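Local atomic coordinates of glyoxalase III (glutathione-independent) (Candida albicans, PDB entry 4LRU), a protein that converts methylglyoxal to D-lactate in a single glutathione-independent step, helping the yeast to detoxify the methylglyoxal that its own metabolism produces. Residues V27-A32 with D65-E70; A107-L112 with L174-I179. All coordinates share one frame; numbering follows the deposited sequence. Where two conformers were deposited one is given.

Interaction 1. Residues V27-A32 with D65-E70; sequences VFVVEA and DFLNGE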
ATOM      1  N   VAL A  27       8.168   2.649   5.827  1.00 18.31           N
ATOM      2  CA  VAL A  27       7.764   1.669   4.811  1.00 16.36           C
ATOM      3  C   VAL A  27       8.117   0.264   5.302  1.00 16.83           C
ATOM      4  O   VAL A  27       9.247   0.006   5.690  1.00 18.39           O
ATOM      5  CB  VAL A  27       8.493   1.953   3.492  1.00 19.61           C
ATOM      6  CG1 VAL A  27       8.161   0.891   2.435  1.00 19.54           C
ATOM      7  CG2 VAL A  27       8.153   3.354   3.000  1.00 18.73           C
ATOM      8  N   PHE A  28       7.133  -0.633   5.289  1.00 17.13           N
ATOM      9  CA  PHE A  28       7.374  -2.023   5.671  1.00 18.84           C
ATOM     10  C   PHE A  28       7.977  -2.748   4.490  1.00 18.74           C
ATOM     11  O   PHE A  28       7.307  -2.940   3.487  1.00 18.13           O
ATOM     12  CB  PHE A  28       6.074  -2.703   6.086  1.00 17.81           C
ATOM     13  CG  PHE A  28       6.287  -3.873   6.992  1.00 19.14           C
ATOM     14  CD1 PHE A  28       6.643  -5.108   6.482  1.00 21.26           C
ATOM     15  CD2 PHE A  28       6.180  -3.734   8.374  1.00 23.24           C
ATOM     16  CE1 PHE A  28       6.894  -6.174   7.326  1.00 22.29           C
ATOM     17  CE2 PHE A  28       6.421  -4.798   9.221  1.00 23.85           C
ATOM     18  CZ  PHE A  28       6.771  -6.023   8.697  1.00 22.80           C
ATOM     19  N   VAL A  29       9.251  -3.109   4.587  1.00 18.96           N
ATOM     20  CA  VAL A  29      10.059  -3.449   3.406  1.00 19.04           C
ATOM     21  C   VAL A  29       9.325  -4.366   2.431  1.00 18.58           C
ATOM     22  O   VAL A  29       9.191  -4.033   1.268  1.00 17.79           O
ATOM     23  CB  VAL A  29      11.398  -4.076   3.786  1.00 22.15           C
ATOM     24  CG1 VAL A  29      12.151  -4.533   2.544  1.00 20.10           C
ATOM     25  CG2 VAL A  29      12.252  -3.073   4.553  1.00 21.16           C
ATOM     26  N   VAL A  30       8.892  -5.537   2.882  1.00 19.85           N
ATOM     27  CA  VAL A  30       8.364  -6.504   1.918  1.00 19.51           C
ATOM     28  C   VAL A  30       7.034  -6.097   1.293  1.00 19.24           C
ATOM     29  O   VAL A  30       6.662  -6.630   0.262  1.00 19.54           O
ATOM     30  CB  VAL A  30       8.252  -7.938   2.474  1.00 20.37           C
ATOM     31  CG1 VAL A  30       9.640  -8.531   2.698  1.00 20.75           C
ATOM     32  CG2 VAL A  30       7.419  -7.974   3.740  1.00 21.52           C
ATOM     33  N   GLU A  31       6.341  -5.116   1.879  1.00 18.56           N
ATOM     34  CA  GLU A  31       5.128  -4.590   1.262  1.00 17.24           C
ATOM     35  C   GLU A  31       5.384  -3.749   0.032  1.00 18.57           C
ATOM     36  O   GLU A  31       4.485  -3.555  -0.773  1.00 19.57           O
ATOM     37  CB  GLU A  31       4.311  -3.776   2.278  1.00 18.24           C
ATOM     38  CG  GLU A  31       3.789  -4.668   3.377  1.00 19.37           C
ATOM     39  CD  GLU A  31       2.977  -3.945   4.424  1.00 24.31           C
ATOM     40  OE1 GLU A  31       2.593  -2.773   4.204  1.00 20.55           O
ATOM     41  OE2 GLU A  31       2.704  -4.590   5.454  1.00 27.72           O
ATOM     42  N   ALA A  32       6.612  -3.253  -0.094  1.00 16.46           N
ATOM     43  CA  ALA A  32       7.119  -2.678  -1.325  1.00 18.23           C
ATOM     44  C   ALA A  32       7.840  -3.709  -2.180  1.00 16.89           C
ATOM     45  O   ALA A  32       7.635  -3.755  -3.398  1.00 19.59           O
ATOM     46  CB  ALA A  32       8.052  -1.526  -1.019  1.00 18.59           C
ATOM     47  N   ASP A  65      13.618 -11.827  10.903  1.00 29.44           N
ATOM     48  CA  ASP A  65      12.344 -12.541  10.781  1.00 31.36           C
ATOM     49  C   ASP A  65      11.490 -12.080   9.594  1.00 31.49           C
ATOM     50  O   ASP A  65      10.697 -12.855   9.055  1.00 32.20           O
ATOM     51  CB  ASP A  65      11.523 -12.383  12.064  1.00 35.65           C
ATOM     52  CG  ASP A  65      12.015 -13.279  13.206  1.00 39.35           C
ATOM     53  OD1 ASP A  65      13.010 -14.016  13.048  1.00 40.74           O
ATOM     54  OD2 ASP A  65      11.385 -13.233  14.285  1.00 49.86           O
ATOM     55  N   PHE A  66      11.611 -10.812   9.209  1.00 25.72           N
ATOM     56  CA  PHE A  66      10.760 -10.246   8.176  1.00 26.14           C
ATOM     57  C   PHE A  66      11.522  -9.967   6.884  1.00 24.48           C
ATOM     58  O   PHE A  66      10.903  -9.634   5.867  1.00 27.38           O
ATOM     59  CB  PHE A  66      10.110  -8.941   8.656  1.00 27.90           C
ATOM     60  CG  PHE A  66       8.924  -9.151   9.550  1.00 31.59           C
ATOM     61  CD1 PHE A  66       7.743  -9.664   9.039  1.00 35.90           C
ATOM     62  CD2 PHE A  66       8.984  -8.818  10.895  1.00 36.42           C
ATOM     63  CE1 PHE A  66       6.650  -9.874   9.863  1.00 44.53           C
ATOM     64  CE2 PHE A  66       7.901  -9.032  11.726  1.00 37.98           C
ATOM     65  CZ  PHE A  66       6.730  -9.555  11.209  1.00 43.41           C
ATOM     66  N   LEU A  67      12.846 -10.032   6.953  1.00 22.55           N
ATOM     67  CA  LEU A  67      13.686  -9.724   5.802  1.00 23.11           C
ATOM     68  C   LEU A  67      14.825 -10.719   5.719  1.00 23.92           C
ATOM     69  O   LEU A  67      15.824 -10.616   6.431  1.00 23.87           O
ATOM     70  CB  LEU A  67      14.218  -8.282   5.888  1.00 22.47           C
ATOM     71  CG  LEU A  67      15.052  -7.810   4.700  1.00 23.75           C
ATOM     72  CD1 LEU A  67      14.276  -7.919   3.397  1.00 23.72           C
ATOM     73  CD2 LEU A  67      15.494  -6.369   4.932  1.00 23.89           C
ATOM     74  N   ASN A  68      14.653 -11.727   4.867  1.00 24.89           N
ATOM     75  CA  ASN A  68      15.564 -12.856   4.842  1.00 26.25           C
ATOM     76  C   ASN A  68      15.558 -13.499   3.461  1.00 25.16           C
ATOM     77  O   ASN A  68      14.837 -13.060   2.584  1.00 24.43           O
ATOM     78  CB  ASN A  68      15.191 -13.883   5.921  1.00 28.35           C
ATOM     79  CG  ASN A  68      13.751 -14.346   5.815  1.00 28.83           C
ATOM     80  OD1 ASN A  68      13.320 -14.825   4.767  1.00 29.00           O
ATOM     81  ND2 ASN A  68      12.978 -14.154   6.887  1.00 27.76           N
ATOM     82  N   GLY A  69      16.376 -14.529   3.283  1.00 28.75           N
ATOM     83  CA  GLY A  69      16.354 -15.310   2.049  1.00 30.43           C
ATOM     84  C   GLY A  69      16.651 -14.448   0.836  1.00 29.71           C
ATOM     85  O   GLY A  69      17.482 -13.545   0.893  1.00 27.01           O
ATOM     86  N   GLU A  70      15.958 -14.725  -0.262  0.50 28.66           N
ATOM     87  CA  GLU A  70      16.191 -14.015  -1.514  0.50 27.62           C
ATOM     88  C   GLU A  70      15.728 -12.557  -1.427  0.50 26.52           C
ATOM     89  O   GLU A  70      16.273 -11.692  -2.107  0.50 25.12           O
ATOM     90  CB  GLU A  70      15.488 -14.738  -2.668  0.50 27.12           C
ATOM     91  CG  GLU A  70      16.038 -16.136  -2.925  0.50 28.29           C
ATOM     92  CD  GLU A  70      15.438 -16.801  -4.149  0.50 28.51           C
ATOM     93  OE1 GLU A  70      14.296 -16.455  -4.529  0.50 27.98           O
ATOM     94  OE2 GLU A  70      16.116 -17.681  -4.724  0.50 30.64           O
TER
HETATM   95  O   HOH W   1       9.889  -6.724   5.550  1.00 22.24           O

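Interaction 2. Residues A107-L112 with L174-I179; sequences AGHGTL and LGVTDI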
ATOM      1  N   ALA A 107       2.612  -0.255   2.515  1.00 17.19           N
ATOM      2  CA  ALA A 107       2.327   0.407   3.770  1.00 16.41           C
ATOM      3  C   ALA A 107       3.418   0.229   4.810  1.00 17.84           C
ATOM      4  O   ALA A 107       4.588   0.521   4.542  1.00 18.12           O
ATOM      5  CB  ALA A 107       0.949   0.017   4.276  1.00 18.31           C
ATOM      6  N   GLY A 108       3.038  -0.199   6.008  1.00 17.15           N
ATOM      7  CA  GLY A 108       3.709   0.225   7.214  1.00 17.85           C
ATOM      8  C   GLY A 108       2.858   1.279   7.878  1.00 17.22           C
ATOM      9  O   GLY A 108       2.116   1.981   7.200  1.00 18.45           O
ATOM     10  N   HIS A 109       2.957   1.388   9.198  1.00 17.98           N
ATOM     11  CA  HIS A 109       2.083   2.287   9.951  1.00 18.97           C
ATOM     12  C   HIS A 109       2.271   3.755   9.544  1.00 18.30           C
ATOM     13  O   HIS A 109       1.395   4.579   9.781  1.00 18.13           O
ATOM     14  CB  HIS A 109       2.317   2.126  11.450  1.00 20.09           C
ATOM     15  CG  HIS A 109       1.638   0.931  12.051  1.00 21.73           C
ATOM     16  ND1 HIS A 109       2.192  -0.334  12.023  1.00 22.07           N
ATOM     17  CD2 HIS A 109       0.460   0.809  12.711  1.00 20.55           C
ATOM     18  CE1 HIS A 109       1.382  -1.181  12.636  1.00 22.68           C
ATOM     19  NE2 HIS A 109       0.328  -0.512  13.068  1.00 21.81           N
ATOM     20  N   GLY A 110       3.393   4.085   8.920  1.00 18.23           N
ATOM     21  CA  GLY A 110       3.608   5.460   8.460  1.00 19.39           C
ATOM     22  C   GLY A 110       2.450   5.951   7.599  1.00 20.13           C
ATOM     23  O   GLY A 110       2.086   7.139   7.633  1.00 18.53           O
ATOM     24  N   THR A 111       1.852   5.059   6.817  1.00 18.24           N
ATOM     25  CA  THR A 111       0.762   5.454   5.921  1.00 18.38           C
ATOM     26  C   THR A 111      -0.427   6.107   6.647  1.00 19.36           C
ATOM     27  O   THR A 111      -1.170   6.881   6.041  1.00 18.90           O
ATOM     28  CB  THR A 111       0.181   4.263   5.125  1.00 17.69           C
ATOM     29  OG1 THR A 111      -0.308   3.272   6.036  1.00 18.72           O
ATOM     30  CG2 THR A 111       1.205   3.658   4.213  1.00 17.94           C
ATOM     31  N   LEU A 112      -0.628   5.765   7.920  1.00 18.86           N
ATOM     32  CA  LEU A 112      -1.702   6.334   8.713  1.00 18.53           C
ATOM     33  C   LEU A 112      -1.562   7.841   8.810  1.00 19.16           C
ATOM     34  O   LEU A 112      -2.556   8.547   8.998  1.00 21.29           O
ATOM     35  CB  LEU A 112      -1.706   5.737  10.121  1.00 20.25           C
ATOM     36  CG  LEU A 112      -2.036   4.242  10.163  1.00 21.29           C
ATOM     37  CD1 LEU A 112      -1.704   3.666  11.523  1.00 22.77           C
ATOM     38  CD2 LEU A 112      -3.499   3.981   9.815  1.00 22.73           C
ATOM     39  N   LEU A 174       0.720  -5.414  18.341  1.00 24.51           N
ATOM     40  CA  LEU A 174       1.901  -4.589  18.084  1.00 26.01           C
ATOM     41  C   LEU A 174       2.060  -3.452  19.088  1.00 29.23           C
ATOM     42  O   LEU A 174       3.054  -2.714  19.062  1.00 29.31           O
ATOM     43  CB  LEU A 174       1.859  -4.033  16.664  1.00 25.56           C
ATOM     44  CG  LEU A 174       1.971  -5.090  15.563  1.00 27.10           C
ATOM     45  CD1 LEU A 174       1.887  -4.426  14.196  1.00 29.60           C
ATOM     46  CD2 LEU A 174       3.257  -5.902  15.703  1.00 29.86           C
ATOM     47  N   GLY A 175       1.080  -3.313  19.970  1.00 27.70           N
ATOM     48  CA  GLY A 175       1.131  -2.335  21.040  1.00 28.79           C
ATOM     49  C   GLY A 175       0.949  -0.899  20.576  1.00 30.44           C
ATOM     50  O   GLY A 175       1.454   0.027  21.219  1.00 31.70           O
ATOM     51  N   VAL A 176       0.208  -0.701  19.486  1.00 27.58           N
ATOM     52  CA  VAL A 176       0.003   0.654  18.958  1.00 29.38           C
ATOM     53  C   VAL A 176      -1.444   1.160  18.974  1.00 29.46           C
ATOM     54  O   VAL A 176      -1.740   2.253  18.485  1.00 28.61           O
ATOM     55  CB  VAL A 176       0.563   0.768  17.534  1.00 27.10           C
ATOM     56  CG1 VAL A 176       2.030   0.367  17.532  1.00 27.99           C
ATOM     57  CG2 VAL A 176      -0.244  -0.092  16.575  1.00 27.20           C
ATOM     58  N   THR A 177      -2.359   0.393  19.550  1.00 27.24           N
ATOM     59  CA  THR A 177      -3.742   0.825  19.600  1.00 27.73           C
ATOM     60  C   THR A 177      -3.930   2.189  20.290  1.00 27.28           C
ATOM     61  O   THR A 177      -4.633   3.050  19.772  1.00 30.27           O
ATOM     62  CB  THR A 177      -4.609  -0.214  20.325  1.00 28.48           C
ATOM     63  OG1 THR A 177      -4.457  -1.485  19.667  1.00 28.16           O
ATOM     64  CG2 THR A 177      -6.064   0.201  20.301  1.00 30.50           C
ATOM     65  N   ASP A 178      -3.309   2.388  21.445  1.00 31.22           N
ATOM     66  CA  ASP A 178      -3.517   3.632  22.195  1.00 34.39           C
ATOM     67  C   ASP A 178      -2.880   4.809  21.463  1.00 32.85           C
ATOM     68  O   ASP A 178      -3.452   5.903  21.403  1.00 31.77           O
ATOM     69  CB  ASP A 178      -2.917   3.531  23.595  1.00 37.79           C
ATOM     70  CG  ASP A 178      -3.580   2.472  24.438  1.00 45.48           C
ATOM     71  OD1 ASP A 178      -4.755   2.135  24.155  1.00 49.26           O
ATOM     72  OD2 ASP A 178      -2.928   1.992  25.390  1.00 49.74           O
ATOM     73  N   ILE A 179      -1.698   4.567  20.911  1.00 31.07           N
ATOM     74  CA  ILE A 179      -1.021   5.543  20.056  1.00 33.07           C
ATOM     75  C   ILE A 179      -1.944   6.004  18.935  1.00 30.72           C
ATOM     76  O   ILE A 179      -2.089   7.200  18.687  1.00 31.32           O
ATOM     77  CB  ILE A 179       0.285   4.964  19.478  1.00 33.36           C
ATOM     78  CG1 ILE A 179       1.338   4.854  20.587  1.00 38.49           C
ATOM     79  CG2 ILE A 179       0.801   5.829  18.337  1.00 34.79           C
ATOM     80  CD1 ILE A 179       2.466   3.895  20.281  1.00 41.05           C
TER

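Interaction 1. Residues V27-A32 with D65-E70
The rings of Phe-28 and Phe-66 meet in a T-shaped (edge-to-face) stack, with centroids 5.2 Å apart and planes at 85°. Followed outward, Phe-28 starts at a CB that leaves the backbone alongside the neighbouring segment rather than at it. Its CG lies anti to the backbone N (chi1 -156°), and this torsion swings the ring out beside the carbonyl carbon and across to 65-70. Phe-28 CE1 is the first to arrive, 4.0 Å from Phe-66 CD1, and the tip atom CZ comes to 3.8 Å from the same CD1. CZ lies over one face of the Phe-66 ring, displaced toward its rim, while Phe-66 CD1 sits in the plane of the Phe-28 ring.

Val-30 CG1 lies 3.6 Å from the carbonyl O of Phe-66, and Val-29 CG1 touches Leu-67 CD1 at 4.1 Å, these two aliphatic side chains crossing at about a right angle. Phe-75 of helix 69-76 lies against both Val-29 and Leu-67. No direct hydrogen bond joins the two segments. Instead a water accepts from Val-30 N at 3.1 Å and donates to Phe-66 O, while Ser-61 OG accepts the Val-29 N-H.

Phe-28 and the first turn of helix 29-42 pack on Phe-66 and Leu-67, just ahead of helix 69-76. The Phe-28 side chain thereby lies about 6 Å from that of Cys-139, an inferred active-site residue, with exposed Phe-66 on the outer side. Dispersion and an aromatic edge over a pi face hold the contact, while the water gives the Val-30 N-H and the Phe-66 carbonyl each a polar partner.

Interaction 2. Residues A107-L112 with L174-I179
The imidazole of His-109 meets Leu-174 and Val-176 with its outer end, and every close approach of the contact is made by its outer atoms. On the tight side, His-109 CE1 meets Leu-174 CD1 at 3.6 Å, the methyl lying at the ring edge near its plane. His-109 NE2 comes equally near to Val-176 CG2, also 3.6 Å away, and His-109 CD2 follows at 4.0 Å from Val-176 CG2. With chi1 at -79°, His-109 CG stands anti to its carbonyl carbon, which carries the ring toward 174-179. NE2 has its polar partner elsewhere, in a hydrogen bond to OE1 of Glu-171, and the rings of Phe-18 and His-140 also meet the imidazole. Behind it, Gly-108 O takes two bonds from Thr-111, one from N and one from OG1 at 3.0 Å, which tie down the buried turn carrying His-109.

The remainder is loose. The closest CA pair, His-109 and Val-176, is 9.4 Å apart, and no hydrogen bond spans the segments. Leu-174 is partly exposed, and Gly-175 beside it lies at the surface, its positive phi closing helix 168-173 in a Schellman motif.

Cys-139, His-140 and Glu-171 are the inferred active-site residues, a Cys-His-Glu set as in yeast Hsp31. His-109, bonded to Glu-171 and in contact with two aliphatic methyls, probably belongs to the second shell of that site.

Interactions 1 and 2 follow one another along the chain, the first closing before the second opens, and their centres lie about 17 Å apart. They meet through 27-32 and 107-112: Phe-28 N probably donates a hydrogen bond to Ala-107 O, 2.9 Å away, and Phe-28 CB packs on Gly-108 CA. Segment 107-112 follows strand 102-105, a central strand of the seven-stranded mixed sheet, whereas 27-32 opens helix 29-42 and 174-179 links helices 168-173 and 177-182. Both contacts approach the inferred active site, Phe-28 near Cys-139 and His-109 near His-140 and Glu-171, so loops and helix ends from distant parts of the chain converge around it within one monomer.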